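Long-range contacts in extracellular sialidase/neuraminidase, putative (PDB 2XZJ), which probably cleaves KDN or sialic acid residues from glycoconjugates as a secreted six-bladed beta-propeller glycosidase, and here holds an unsaturated KDN analogue in its active site: residues R39-V44 against R368-R373; S224-E229 against R242-S247; A275-V280 against G336-M341. All coordinates share one frame; numbering follows the deposited sequence.

All three contacts reach the ligand KFN at the mouth of the beta-propeller. Contact 1 joins the first blade to the last. Contact 3 joins the innermost strands of two adjacent blades; contact 2 packs a loop on strand 240-244 of the blade before strand 279-284. Contacts 1 and 3 have centres about 10 Å apart and touch, with Val43 N 2.9 Å from Ser340 OG. Contacts 2 and 3 meet where Glu229 OE2 lies 2.6 Å from Tyr338 OH, a pair consistent with the tyrosine–glutamate couple of sialidases. Contacts 1 and 2 do not touch, their nearest atoms being about 6 Å apart, but Arg39 and Arg245 both bind the ligand carboxylate.

Contact 1 of 3, residues R39-V44 against R368-R373. With KFN (2,6-anhydro-3-deoxy-D-glycero-D-galacto-non-2-enonic acid), chain E.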
loop_
_atom_site.group_PDB
_atom_site.type_symbol
_atom_site.label_atom_id
_atom_site.label_comp_id
_atom_site.label_asym_id
_atom_site.label_seq_id
_atom_site.Cartn_x
_atom_site.Cartn_y
_atom_site.Cartn_z
ATOM N N ARG A 39 8.523 -4.732 -4.450
ATOM C CA ARG A 39 7.713 -3.561 -4.787
ATOM C C ARG A 39 6.323 -3.669 -4.134
ATOM O O ARG A 39 5.964 -4.693 -3.524
ATOM C CB ARG A 39 7.545 -3.392 -6.306
ATOM C CG ARG A 39 8.788 -2.981 -7.086
ATOM C CD ARG A 39 8.406 -2.310 -8.385
ATOM N NE ARG A 39 7.523 -1.184 -8.086
ATOM C CZ ARG A 39 6.600 -0.693 -8.893
ATOM N NH1 ARG A 39 6.412 -1.196 -10.113
ATOM N NH2 ARG A 39 5.853 0.322 -8.466
ATOM N N ILE A 40 5.559 -2.586 -4.248
ATOM C CA ILE A 40 4.146 -2.601 -3.861
ATOM C C ILE A 40 3.962 -2.930 -2.358
ATOM O O ILE A 40 3.447 -4.010 -1.992
ATOM C CB ILE A 40 3.289 -3.538 -4.813
ATOM C CG1 ILE A 40 3.743 -3.471 -6.282
ATOM C CG2 ILE A 40 1.796 -3.239 -4.700
ATOM C CD1 ILE A 40 3.805 -2.058 -6.909
ATOM N N PRO A 41 4.394 -2.001 -1.474
ATOM C CA PRO A 41 4.280 -2.184 -0.025
ATOM C C PRO A 41 2.865 -2.024 0.547
ATOM O O PRO A 41 2.011 -1.332 -0.022
ATOM C CB PRO A 41 5.174 -1.045 0.526
ATOM C CG PRO A 41 5.054 0.032 -0.546
ATOM C CD PRO A 41 5.170 -0.778 -1.796
ATOM N N ALA A 42 2.634 -2.663 1.688
ATOM C CA ALA A 42 1.421 -2.437 2.469
ATOM C C ALA A 42 1.754 -2.719 3.925
ATOM O O ALA A 42 2.430 -3.710 4.239
ATOM C CB ALA A 42 0.320 -3.349 2.004
ATOM N N VAL A 43 1.262 -1.881 4.819
ATOM C CA VAL A 43 1.565 -2.062 6.240
ATOM C C VAL A 43 0.363 -1.776 7.127
ATOM O O VAL A 43 -0.365 -0.800 6.903
ATOM C CB VAL A 43 2.814 -1.235 6.672
ATOM C CG1 VAL A 43 2.568 0.311 6.562
ATOM C CG2 VAL A 43 3.287 -1.638 8.087
ATOM N N VAL A 44 0.160 -2.636 8.130
ATOM C CA VAL A 44 -0.852 -2.399 9.145
ATOM C C VAL A 44 -0.312 -2.740 10.543
ATOM O O VAL A 44 0.522 -3.630 10.692
ATOM C CB VAL A 44 -2.132 -3.259 8.898
ATOM C CG1 VAL A 44 -2.915 -2.762 7.692
ATOM C CG2 VAL A 44 -1.772 -4.725 8.702
ATOM N N ARG A 368 14.848 -3.165 -7.046
ATOM C CA ARG A 368 13.925 -2.374 -6.224
ATOM C C ARG A 368 13.898 -2.885 -4.791
ATOM O O ARG A 368 13.752 -4.087 -4.551
ATOM C CB ARG A 368 12.524 -2.428 -6.792
ATOM C CG ARG A 368 12.407 -2.154 -8.282
ATOM C CD ARG A 368 12.982 -0.778 -8.641
ATOM N NE ARG A 368 12.724 -0.412 -10.032
ATOM C CZ ARG A 368 11.562 0.042 -10.483
ATOM N NH1 ARG A 368 10.524 0.169 -9.655
ATOM N NH2 ARG A 368 11.429 0.361 -11.757
ATOM N N ALA A 369 13.993 -1.942 -3.854
ATOM C CA ALA A 369 14.086 -2.212 -2.420
ATOM C C ALA A 369 12.949 -1.471 -1.725
ATOM O O ALA A 369 12.361 -0.572 -2.321
ATOM C CB ALA A 369 15.412 -1.708 -1.895
ATOM N N ILE A 370 12.636 -1.842 -0.477
ATOM C CA ILE A 370 11.602 -1.118 0.279
ATOM C C ILE A 370 12.130 -0.603 1.621
ATOM O O ILE A 370 12.662 -1.371 2.433
ATOM C CB ILE A 370 10.333 -1.967 0.479
ATOM C CG1 ILE A 370 9.726 -2.307 -0.878
ATOM C CG2 ILE A 370 9.296 -1.239 1.366
ATOM C CD1 ILE A 370 8.481 -3.179 -0.810
ATOM N N ILE A 371 11.948 0.696 1.833
ATOM C CA ILE A 371 12.408 1.388 3.030
ATOM C C ILE A 371 11.331 1.395 4.084
ATOM O O ILE A 371 10.162 1.586 3.769
ATOM C CB ILE A 371 12.788 2.875 2.705
ATOM C CG1 ILE A 371 13.762 2.954 1.531
ATOM C CG2 ILE A 371 13.287 3.619 3.956
ATOM C CD1 ILE A 371 14.870 1.932 1.574
ATOM N N TRP A 372 11.745 1.206 5.338
ATOM C CA TRP A 372 10.871 1.405 6.487
ATOM C C TRP A 372 11.294 2.659 7.225
ATOM O O TRP A 372 12.470 2.867 7.487
ATOM C CB TRP A 372 10.937 0.201 7.413
ATOM C CG TRP A 372 10.328 0.347 8.781
ATOM C CD1 TRP A 372 10.995 0.326 9.969
ATOM C CD2 TRP A 372 8.936 0.443 9.104
ATOM N NE1 TRP A 372 10.110 0.417 11.017
ATOM C CE2 TRP A 372 8.837 0.497 10.515
ATOM C CE3 TRP A 372 7.764 0.502 8.339
ATOM C CZ2 TRP A 372 7.610 0.607 11.182
ATOM C CZ3 TRP A 372 6.539 0.616 9.000
ATOM C CH2 TRP A 372 6.473 0.651 10.410
ATOM N N ARG A 373 10.307 3.492 7.556
ATOM C CA ARG A 373 10.567 4.778 8.144
ATOM C C ARG A 373 9.672 4.890 9.341
ATOM O O ARG A 373 8.556 4.365 9.341
ATOM C CB ARG A 373 10.207 5.903 7.164
ATOM C CG ARG A 373 11.185 6.080 5.996
ATOM C CD ARG A 373 10.874 7.330 5.173
ATOM N NE ARG A 373 12.002 7.627 4.304
ATOM C CZ ARG A 373 13.063 8.335 4.671
ATOM N NH1 ARG A 373 13.134 8.852 5.897
ATOM N NH2 ARG A 373 14.057 8.514 3.809
HETATM C C1 KFN E . 3.501 1.136 -11.531
HETATM C C3 KFN E . 2.790 -1.090 -10.599
HETATM C C4 KFN E . 1.759 -2.230 -10.432
HETATM C C5 KFN E . 0.719 -2.205 -11.585
HETATM C C6 KFN E . 0.223 -0.756 -11.830
HETATM C C7 KFN E . -0.764 -0.607 -13.021
HETATM C C8 KFN E . -1.419 0.782 -13.094
HETATM C C9 KFN E . -2.149 0.963 -14.415
HETATM O O5 KFN E . -0.407 -3.066 -11.316
HETATM O O1B KFN E . 4.551 1.030 -10.870
HETATM O O1A KFN E . 3.184 2.118 -12.261
HETATM O O4 KFN E . 2.471 -3.480 -10.318
HETATM O O6 KFN E . 1.350 0.142 -12.123
HETATM C C2 KFN E . 2.504 0.014 -11.409
HETATM O O7 KFN E . -0.041 -0.780 -14.239
HETATM O O8 KFN E . -2.339 0.972 -12.021
HETATM O O9 KFN E . -3.271 0.062 -14.491
#
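Arg368 lies alongside Arg39, both side chains running the same way toward the ligand pocket. Its CB and CG pack on CG of Arg39. The chain then bends about CB–CG (chi2 -58°). This brings NH1 of Arg368 to 3.5 Å from CD of Arg39 and over one face of the Arg39 guanidinium. The two guanidinium planes are turned 44° from each other, so they do not stack flat. Arg39 itself reaches KFN. Its NH1 and NH2 both donate to the single carboxylate oxygen O1B, at 3.0 Å and 2.8 Å. A salt bridge from NE to Glu354 steadies the other part of that group. With Arg245 and Arg302, which also bond to KFN, Arg39 is consistent with the arginine triad that sialidases use to hold the substrate carboxylate.

Farther along, Ile370 points its CD1 at strand 37-45. Ile370 CD1 lies 4.0 Å from Arg39 N and 4.2 Å from Pro41 CB. Trp372 comes last. Its indole reaches across, and CZ3 of Trp372 meets CG2 of Val43 at 4.1 Å. The two side chains cross at about a right angle. The indole NE1 is taken by Gly82 O. No hydrogen bond links the two segments, so beyond the arginines the contact is apolar packing.

The strands run nearly parallel, 21° apart, with axes 7.7 Å apart at closest. They belong to different sheets. Strand 37-45 is an edge strand of the first propeller blade, paired with strand 51-58. Strand 368-375 lies in the last blade, between strand 12-18 and strand 349-356. Leu352 of strand 349-356, in the same sheet as 368-375, touches Pro41, Val43 and Trp372.

Contact 2 of 3, residues S224-E229 against R242-S247. With KFN (2,6-anhydro-3-deoxy-D-glycero-D-galacto-non-2-enonic acid), chain E.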
loop_
_atom_site.group_PDB
_atom_site.type_symbol
_atom_site.label_atom_id
_atom_site.label_comp_id
_atom_site.label_asym_id
_atom_site.label_seq_id
_atom_site.Cartn_x
_atom_site.Cartn_y
_atom_site.Cartn_z
ATOM N N SER A 224 -18.311 5.941 -9.922
ATOM C CA SER A 224 -18.176 6.584 -11.218
ATOM C C SER A 224 -16.924 7.465 -11.275
ATOM O O SER A 224 -16.747 8.371 -10.460
ATOM C CB SER A 224 -19.438 7.399 -11.525
ATOM O OG SER A 224 -20.554 6.534 -11.602
ATOM N N GLY A 225 -16.033 7.160 -12.214
ATOM C CA GLY A 225 -14.863 7.983 -12.460
ATOM C C GLY A 225 -13.684 7.729 -11.544
ATOM O O GLY A 225 -12.742 8.516 -11.522
ATOM N N ALA A 226 -13.741 6.649 -10.773
ATOM C CA ALA A 226 -12.620 6.234 -9.930
ATOM C C ALA A 226 -11.406 5.731 -10.718
ATOM O O ALA A 226 -11.500 5.381 -11.907
ATOM C CB ALA A 226 -13.070 5.158 -8.913
ATOM N N GLY A 227 -10.274 5.671 -10.027
ATOM C CA GLY A 227 -9.046 5.142 -10.607
ATOM C C GLY A 227 -8.938 3.633 -10.517
ATOM O O GLY A 227 -9.813 2.956 -9.961
ATOM N N ALA A 228 -7.846 3.112 -11.068
ATOM C CA ALA A 228 -7.462 1.702 -10.872
ATOM C C ALA A 228 -6.848 1.476 -9.480
ATOM O O ALA A 228 -7.139 0.469 -8.826
ATOM C CB ALA A 228 -6.477 1.273 -11.966
ATOM N N GLU A 229 -5.992 2.408 -9.043
ATOM C CA GLU A 229 -5.332 2.296 -7.731
ATOM C C GLU A 229 -5.841 3.359 -6.766
ATOM O O GLU A 229 -5.449 4.521 -6.840
ATOM C CB GLU A 229 -3.812 2.369 -7.877
ATOM C CG GLU A 229 -3.214 1.176 -8.612
ATOM C CD GLU A 229 -1.694 1.243 -8.672
ATOM O OE1 GLU A 229 -1.126 2.352 -8.515
ATOM O OE2 GLU A 229 -1.069 0.181 -8.841
ATOM N N ARG A 242 -12.127 9.080 -1.116
ATOM C CA ARG A 242 -11.268 8.358 -2.051
ATOM C C ARG A 242 -10.232 9.341 -2.617
ATOM O O ARG A 242 -10.554 10.481 -3.013
ATOM C CB ARG A 242 -12.038 7.743 -3.223
ATOM C CG ARG A 242 -12.804 6.463 -2.965
ATOM C CD ARG A 242 -11.919 5.195 -3.001
ATOM N NE ARG A 242 -11.281 4.962 -4.305
ATOM C CZ ARG A 242 -11.349 3.826 -4.988
ATOM N NH1 ARG A 242 -12.022 2.794 -4.510
ATOM N NH2 ARG A 242 -10.718 3.722 -6.161
ATOM N N ASN A 243 -8.986 8.890 -2.643
ATOM C CA ASN A 243 -7.910 9.674 -3.208
ATOM C C ASN A 243 -7.100 8.717 -4.064
ATOM O O ASN A 243 -6.305 7.900 -3.575
ATOM C CB ASN A 243 -7.099 10.363 -2.094
ATOM C CG ASN A 243 -5.918 11.164 -2.621
ATOM O OD1 ASN A 243 -5.178 10.712 -3.497
ATOM N ND2 ASN A 243 -5.727 12.352 -2.069
ATOM N N ASP A 244 -7.337 8.829 -5.357
ATOM C CA ASP A 244 -6.926 7.827 -6.326
ATOM C C ASP A 244 -5.795 8.312 -7.212
ATOM O O ASP A 244 -5.648 9.507 -7.451
ATOM C CB ASP A 244 -8.105 7.517 -7.232
ATOM C CG ASP A 244 -9.165 6.676 -6.562
ATOM O OD1 ASP A 244 -9.207 6.606 -5.300
ATOM O OD2 ASP A 244 -9.957 6.104 -7.339
ATOM N N ARG A 245 -5.023 7.359 -7.725
ATOM C CA ARG A 245 -3.987 7.650 -8.729
ATOM C C ARG A 245 -4.641 8.149 -10.017
ATOM O O ARG A 245 -5.625 7.564 -10.469
ATOM C CB ARG A 245 -3.206 6.356 -9.005
ATOM C CG ARG A 245 -2.221 6.412 -10.151
ATOM C CD ARG A 245 -1.509 5.078 -10.250
ATOM N NE ARG A 245 -0.878 4.895 -11.549
ATOM C CZ ARG A 245 0.082 4.008 -11.787
ATOM N NH1 ARG A 245 0.532 3.226 -10.805
ATOM N NH2 ARG A 245 0.595 3.910 -13.008
ATOM N N PRO A 246 -4.104 9.229 -10.621
ATOM C CA PRO A 246 -4.731 9.651 -11.877
ATOM C C PRO A 246 -4.358 8.766 -13.066
ATOM O O PRO A 246 -3.306 8.097 -13.047
ATOM C CB PRO A 246 -4.200 11.074 -12.070
ATOM C CG PRO A 246 -2.839 11.057 -11.370
ATOM C CD PRO A 246 -3.019 10.142 -10.196
ATOM N N SER A 247 -5.219 8.748 -14.085
ATOM C CA SER A 247 -4.935 7.973 -15.302
ATOM C C SER A 247 -3.721 8.512 -16.061
ATOM O O SER A 247 -2.972 7.749 -16.657
ATOM C CB SER A 247 -6.173 7.805 -16.208
ATOM O OG SER A 247 -6.697 9.036 -16.690
HETATM C C1 KFN E . 3.501 1.136 -11.531
HETATM C C3 KFN E . 2.790 -1.090 -10.599
HETATM C C4 KFN E . 1.759 -2.230 -10.432
HETATM C C5 KFN E . 0.719 -2.205 -11.585
HETATM C C6 KFN E . 0.223 -0.756 -11.830
HETATM C C7 KFN E . -0.764 -0.607 -13.021
HETATM C C8 KFN E . -1.419 0.782 -13.094
HETATM C C9 KFN E . -2.149 0.963 -14.415
HETATM O O5 KFN E . -0.407 -3.066 -11.316
HETATM O O1B KFN E . 4.551 1.030 -10.870
HETATM O O1A KFN E . 3.184 2.118 -12.261
HETATM O O4 KFN E . 2.471 -3.480 -10.318
HETATM O O6 KFN E . 1.350 0.142 -12.123
HETATM C C2 KFN E . 2.504 0.014 -11.409
HETATM O O7 KFN E . -0.041 -0.780 -14.239
HETATM O O8 KFN E . -2.339 0.972 -12.021
HETATM O O9 KFN E . -3.271 0.062 -14.491
HETATM O O HOH W 1 -5.342 4.717 -10.915
#
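Arg245 and Glu229 lie side by side and point the same way, toward KFN. The Arg245 side chain leaves the backbone with CG opposite N (chi1 172°) and stays extended out to NE. Its CB packs 3.6 Å from Glu229 O, the same oxygen that accepts a straight bond from Arg245 N at 3.0 Å. CG then passes Cys276 O. Arg245 CD comes 3.3 Å from Glu229 OE1. At the tip, Arg245 NH1 donates to Glu229 OE1 at 3.0 Å, forming a salt bridge. The fit is not flat: carboxylate and guanidinium planes are 81° apart, and NH1 meets OE1 from above the carboxylate plane. Arg245 NH1 also bonds to KFN O1A at 3.2 Å, and NH2 reaches the same O1A at 3.2 Å. One face of the guanidinium lies against KFN C8. The other carboxylate oxygen of Glu229, OE2, is held by Tyr338 OH.

The loop is fastened a second time at Gly227. Its N donates to Asp244 OD2 at 2.7 Å, on the lone pair facing away from OD1. Arg242 grips Asp244 side-on, NE to OD1 at 2.8 Å and NH2 to OD2. OD2 thus takes two donors, and the carboxylate is kept from turning. Water 1 adds a bridge between Glu229 N and Arg245 O. These bonds tie the loop before strand 232-234 to the end of strand 240-244, its pairing partner in the same blade.

The chemistry suggests two separate ion pairs, from neighbouring residues Asp244 and Arg245. The Arg242–Asp244 pair is buried and braces the loop. In the Arg245–Glu229 pair the guanidinium is shared between two carboxylates, one from the protein and one from the ligand, which would help fix its position in the pocket.

Contact 3 of 3, residues A275-V280 against G336-M341; sequences ACQGSV and GGYSSM. With KFN (2,6-anhydro-3-deoxy-D-glycero-D-galacto-non-2-enonic acid), chain E.
Ser339 OG is gripped by two partners. Ser279 OG donates to it at 2.9 Å, and it donates in turn to water 2. That water gives its own protons to Gln277 O and Gly337 O, closing a small polar network. The site lies between adjacent blades of the beta-propeller, where segments 276-280 and 337-341 run almost parallel, leading into or along the innermost strands of their blades. No direct backbone-to-backbone bond joins these segments.

The Gln277 amide does that work instead. Its OE1 accepts from Ser339 N at 2.8 Å, and its NE2 donates to Ser339 O at 2.8 Å. One amide thus takes up both backbone polar groups of Ser339, as a neighbouring strand would. NE2 also bonds to Pro187 O. The bend at chi2 (-90°) turns the amide nearly parallel to the Tyr338 ring, 8° off. CB of Gln277 sits over the centre of the ring face, 3.3 Å from the centroid, a CH-pi contact. Cys276 SG approaches the same ring obliquely and touches CD1, a sulfur-aromatic contact. Both pack against the tyrosine, whose OH binds Glu229 OE2 beside KFN.

At the far end Met341 bends at chi3, -72°. This places Met341 CE 3.5 Å from Ser279 OG.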
loop_
_atom_site.group_PDB
_atom_site.type_symbol
_atom_site.label_atom_id
_atom_site.label_comp_id
_atom_site.label_asym_id
_atom_site.label_seq_id
_atom_site.Cartn_x
_atom_site.Cartn_y
_atom_site.Cartn_z
ATOM N N ALA A 275 1.320 10.086 -11.683
ATOM C CA ALA A 275 0.659 8.810 -12.026
ATOM C C ALA A 275 1.366 7.676 -11.278
ATOM O O ALA A 275 2.052 6.835 -11.859
ATOM C CB ALA A 275 0.630 8.554 -13.542
ATOM N N CYS A 276 1.215 7.695 -9.962
ATOM C CA CYS A 276 1.771 6.659 -9.108
ATOM C C CYS A 276 0.801 6.411 -7.951
ATOM O O CYS A 276 -0.069 7.236 -7.693
ATOM C CB CYS A 276 3.141 7.123 -8.604
ATOM S SG CYS A 276 4.093 5.970 -7.535
ATOM N N GLN A 277 0.927 5.267 -7.275
ATOM C CA GLN A 277 0.156 5.012 -6.048
ATOM C C GLN A 277 0.594 5.970 -4.916
ATOM O O GLN A 277 1.717 6.548 -4.935
ATOM C CB GLN A 277 0.294 3.513 -5.692
ATOM C CG GLN A 277 -0.362 3.017 -4.397
ATOM C CD GLN A 277 0.563 3.096 -3.172
ATOM O OE1 GLN A 277 1.539 3.829 -3.166
ATOM N NE2 GLN A 277 0.243 2.324 -2.131
ATOM N N GLY A 278 -0.316 6.182 -3.960
ATOM C CA GLY A 278 -0.043 6.978 -2.762
ATOM C C GLY A 278 -0.706 6.285 -1.571
ATOM O O GLY A 278 -1.334 5.231 -1.734
ATOM N N SER A 279 -0.568 6.878 -0.394
ATOM C CA SER A 279 -1.193 6.346 0.804
ATOM C C SER A 279 -1.832 7.464 1.650
ATOM O O SER A 279 -1.461 8.654 1.526
ATOM C CB SER A 279 -0.176 5.528 1.613
ATOM O OG SER A 279 0.952 6.307 1.972
ATOM N N VAL A 280 -2.808 7.078 2.475
ATOM C CA VAL A 280 -3.548 8.006 3.349
ATOM C C VAL A 280 -3.763 7.326 4.726
ATOM O O VAL A 280 -3.925 6.105 4.795
ATOM C CB VAL A 280 -4.891 8.498 2.660
ATOM C CG1 VAL A 280 -5.936 7.369 2.577
ATOM C CG2 VAL A 280 -5.489 9.747 3.334
ATOM N N GLY A 336 11.618 6.513 -3.541
ATOM C CA GLY A 336 10.433 7.077 -4.162
ATOM C C GLY A 336 9.654 6.098 -5.018
ATOM O O GLY A 336 10.222 5.300 -5.766
ATOM N N GLY A 337 8.336 6.185 -4.896
ATOM C CA GLY A 337 7.386 5.318 -5.589
ATOM C C GLY A 337 6.202 5.085 -4.654
ATOM O O GLY A 337 5.828 5.966 -3.876
ATOM N N TYR A 338 5.644 3.883 -4.718
ATOM C CA TYR A 338 4.528 3.434 -3.862
ATOM C C TYR A 338 4.872 3.511 -2.386
ATOM O O TYR A 338 6.046 3.381 -2.008
ATOM C CB TYR A 338 4.168 1.973 -4.198
ATOM C CG TYR A 338 3.416 1.775 -5.499
ATOM C CD1 TYR A 338 3.786 2.454 -6.664
ATOM C CD2 TYR A 338 2.334 0.893 -5.565
ATOM C CE1 TYR A 338 3.082 2.267 -7.866
ATOM C CE2 TYR A 338 1.634 0.700 -6.751
ATOM C CZ TYR A 338 2.023 1.387 -7.896
ATOM O OH TYR A 338 1.329 1.183 -9.063
ATOM N N SER A 339 3.839 3.678 -1.551
ATOM C CA SER A 339 4.009 3.859 -0.114
ATOM C C SER A 339 2.812 3.299 0.654
ATOM O O SER A 339 1.755 3.103 0.069
ATOM C CB SER A 339 4.176 5.345 0.214
ATOM O OG SER A 339 2.991 6.066 -0.045
ATOM N N SER A 340 2.997 3.065 1.960
ATOM C CA SER A 340 1.934 2.630 2.871
ATOM C C SER A 340 2.290 3.147 4.260
ATOM O O SER A 340 3.465 3.128 4.659
ATOM C CB SER A 340 1.791 1.099 2.887
ATOM O OG SER A 340 0.655 0.650 3.635
ATOM N N MET A 341 1.280 3.632 4.976
ATOM C CA MET A 341 1.446 4.089 6.367
ATOM C C MET A 341 0.519 3.396 7.372
ATOM O O MET A 341 -0.629 3.029 7.063
ATOM C CB MET A 341 1.238 5.605 6.509
ATOM C CG MET A 341 2.158 6.501 5.664
ATOM S SD MET A 341 1.649 8.235 5.740
ATOM C CE MET A 341 0.147 8.199 4.752
HETATM C C1 KFN E . 3.501 1.136 -11.531
HETATM C C3 KFN E . 2.790 -1.090 -10.599
HETATM C C4 KFN E . 1.759 -2.230 -10.432
HETATM C C5 KFN E . 0.719 -2.205 -11.585
HETATM C C6 KFN E . 0.223 -0.756 -11.830
HETATM C C7 KFN E . -0.764 -0.607 -13.021
HETATM C C8 KFN E . -1.419 0.782 -13.094
HETATM C C9 KFN E . -2.149 0.963 -14.415
HETATM O O5 KFN E . -0.407 -3.066 -11.316
HETATM O O1B KFN E . 4.551 1.030 -10.870
HETATM O O1A KFN E . 3.184 2.118 -12.261
HETATM O O4 KFN E . 2.471 -3.480 -10.318
HETATM O O6 KFN E . 1.350 0.142 -12.123
HETATM C C2 KFN E . 2.504 0.014 -11.409
HETATM O O7 KFN E . -0.041 -0.780 -14.239
HETATM O O8 KFN E . -2.339 0.972 -12.021
HETATM O O9 KFN E . -3.271 0.062 -14.491
HETATM O O HOH W 2 3.332 6.846 -2.685
HETATM O O HOH W 3 -1.589 4.481 4.922
#